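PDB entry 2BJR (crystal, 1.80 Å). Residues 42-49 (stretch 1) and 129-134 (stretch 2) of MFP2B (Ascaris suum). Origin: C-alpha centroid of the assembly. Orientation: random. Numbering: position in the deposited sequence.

Stretch 1 (42-49) GRPMHGRA
Stretch 2 129-134: ALLGYA

Residues 43-49 form an extended strand, and stretch 2 contributes a second that takes in Leu131 to Ala134; the two run side by side in opposite directions. The angle between their N-to-C directions is 178°, and their axes approach to 4.9 Å. The register places His46 CA 5.1 Å from Tyr133 CA, Gly47 CA 4.8 Å from Gly132 CA, and Arg48 CA 5.9 Å from Leu131 CA. Together the stretches bury 392 Å² against each other.

Gly42 precedes the first strand with phi/psi 77/0, a positive phi that favours glycine. Most strand residues have ordinary beta values, such as -139/146 at Arg48 and -136/149 at Tyr133. The paired glycines differ: Gly47 is at -163/-153 and Gly132 at -140/-152. Neither has a side chain, and an ideal CB on either would point away from the other stretch.

No clear direct hydrogen bond joins the strands. A water links the two glycines instead. It donates to Gly47 O at 2.9 Å and to Gly132 O at 3.0 Å, so two carbonyls that cannot donate to each other share one donor. Leu131 N is buried by the contact and has no partner in the model.

Tyr133 contributes the largest covered area. Its CB points toward stretch 1, with chi1 85° (p) and chi2 96°. Met45, a selenomethionine, lays its CB over one face of the ring. This CH-pi contact measures 4.1 Å from Met45 CB to the Tyr133 ring centroid, 12° off the normal. The selenomethionine has chi1 61° (p) and chi2 -161° (t), and its end leads away. His46 O lies 3.4 Å from Tyr133 CD2. His46 CB and Tyr133 CB are 3.7 Å apart, while the imidazole, at chi1 -67° (m), leads away.

Arg43 reaches the tyrosine hydroxyl with chi1 and chi2 both t. Arg43 NH2 is 3.3 Å from Tyr133 OH. A second water lies 2.6 Å from Tyr133 OH, to which it is hydrogen-bonded, and accepts a weak hydrogen bond from Arg43 NH2 at 3.3 Å.

Arg48 packs along the leucines, with its CB pointing toward stretch 2. Its chi1 is 68° (p), and chi2 and chi3 are t. Arg48 CD lies 3.3 Å from Leu131 O, and Arg48 CB is 4.1 Å from Leu131 CB. Leu130 CD2 covers one face of the guanidinium, 3.8 Å from Arg48 NE. Leu131 O lies at the guanidinium edge, near its plane, and Arg48 NE and NH2 are hydrogen-bonded elsewhere in the structure. Leu130 is m,t; Leu131 is t,p, with Leu131 CD2 3.7 Å from Gly47 O.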

# COMPACT_ATOMS: atom_id res chain seq x y z
N GLY A 42 -22.37 18.13 -9.97
CA GLY A 42 -21.84 17.79 -11.28
C GLY A 42 -20.38 18.14 -11.49
O GLY A 42 -19.87 17.91 -12.59
N ARG A 43 -19.69 18.72 -10.50
CA ARG A 43 -18.31 19.14 -10.71
C ARG A 43 -17.36 18.12 -10.01
O ARG A 43 -17.49 17.89 -8.82
CB ARG A 43 -18.09 20.54 -10.13
CG ARG A 43 -16.66 21.06 -10.20
CD ARG A 43 -16.45 22.55 -9.79
NE ARG A 43 -15.33 22.66 -8.83
CZ ARG A 43 -15.43 22.42 -7.51
NH1 ARG A 43 -16.59 22.09 -6.97
NH2 ARG A 43 -14.37 22.51 -6.72
N PRO A 44 -16.45 17.52 -10.76
CA PRO A 44 -15.52 16.53 -10.20
C PRO A 44 -14.40 17.21 -9.42
O PRO A 44 -13.89 18.26 -9.82
CB PRO A 44 -14.95 15.83 -11.48
CG PRO A 44 -15.01 16.88 -12.56
CD PRO A 44 -16.23 17.71 -12.21
N MSE A 45 -14.00 16.58 -8.34
CA MSE A 45 -12.74 16.92 -7.74
C MSE A 45 -12.03 15.70 -7.17
O MSE A 45 -12.67 14.84 -6.62
CB MSE A 45 -12.97 17.93 -6.63
CG MSE A 45 -13.81 17.45 -5.58
SE MSE A 45 -14.54 19.06 -4.50
CE MSE A 45 -16.21 19.29 -5.62
N HIS A 46 -10.70 15.70 -7.27
CA HIS A 46 -9.93 14.55 -6.75
C HIS A 46 -9.50 14.75 -5.30
O HIS A 46 -9.45 15.89 -4.81
CB HIS A 46 -8.77 14.25 -7.70
CG HIS A 46 -9.22 13.75 -9.02
ND1 HIS A 46 -9.31 14.56 -10.12
CD2 HIS A 46 -9.60 12.51 -9.43
CE1 HIS A 46 -9.77 13.86 -11.15
NE2 HIS A 46 -9.94 12.61 -10.76
N GLY A 47 -9.20 13.63 -4.63
CA GLY A 47 -8.86 13.60 -3.23
C GLY A 47 -8.21 12.25 -2.98
O GLY A 47 -7.64 11.63 -3.91
N ARG A 48 -8.32 11.80 -1.75
CA ARG A 48 -7.62 10.63 -1.31
C ARG A 48 -8.48 9.75 -0.44
O ARG A 48 -9.34 10.22 0.32
CB ARG A 48 -6.30 11.04 -0.65
CG ARG A 48 -6.44 11.78 0.66
CD ARG A 48 -5.23 12.67 1.04
NE ARG A 48 -5.56 13.55 2.20
CZ ARG A 48 -5.62 13.08 3.42
NH1 ARG A 48 -5.37 11.82 3.62
NH2 ARG A 48 -5.96 13.84 4.45
N ALA A 49 -8.26 8.44 -0.55
CA ALA A 49 -8.88 7.47 0.29
C ALA A 49 -7.79 6.66 1.00
O ALA A 49 -6.62 6.65 0.55
CB ALA A 49 -9.75 6.55 -0.52
N ALA A 129 3.64 12.65 2.46
CA ALA A 129 2.98 13.04 1.20
C ALA A 129 1.49 13.27 1.39
O ALA A 129 0.84 12.62 2.23
CB ALA A 129 3.19 11.96 0.19
N LEU A 130 0.90 14.16 0.59
CA LEU A 130 -0.54 14.26 0.53
C LEU A 130 -0.94 14.27 -0.94
O LEU A 130 -0.28 14.90 -1.74
CB LEU A 130 -1.10 15.55 1.15
CG LEU A 130 -1.27 15.71 2.65
CD1 LEU A 130 -1.79 17.12 2.92
CD2 LEU A 130 -2.13 14.62 3.29
N LEU A 131 -2.02 13.59 -1.21
CA LEU A 131 -2.63 13.55 -2.52
C LEU A 131 -3.80 14.53 -2.50
O LEU A 131 -4.64 14.51 -1.59
CB LEU A 131 -3.04 12.11 -2.81
CG LEU A 131 -3.59 11.77 -4.15
CD1 LEU A 131 -2.58 11.93 -5.29
CD2 LEU A 131 -4.18 10.36 -4.06
N GLY A 132 -3.84 15.39 -3.50
CA GLY A 132 -4.92 16.37 -3.66
C GLY A 132 -5.33 16.51 -5.12
O GLY A 132 -5.13 15.58 -5.91
N TYR A 133 -5.83 17.67 -5.50
CA TYR A 133 -6.18 17.94 -6.90
C TYR A 133 -5.75 19.27 -7.34
O TYR A 133 -5.71 20.22 -6.55
CB TYR A 133 -7.66 17.71 -7.21
CG TYR A 133 -8.59 18.88 -6.92
CD1 TYR A 133 -8.96 19.78 -7.92
CD2 TYR A 133 -9.05 19.12 -5.63
CE1 TYR A 133 -9.81 20.88 -7.67
CE2 TYR A 133 -9.91 20.24 -5.37
CZ TYR A 133 -10.27 21.09 -6.41
OH TYR A 133 -11.11 22.16 -6.14
N ALA A 134 -5.44 19.34 -8.63
CA ALA A 134 -5.12 20.58 -9.29
C ALA A 134 -6.27 20.93 -10.25
O ALA A 134 -6.88 20.05 -10.86
CB ALA A 134 -3.84 20.49 -10.00
O HOH W 1 -12.52 22.34 -3.98
O HOH W 2 -6.08 12.72 -6.04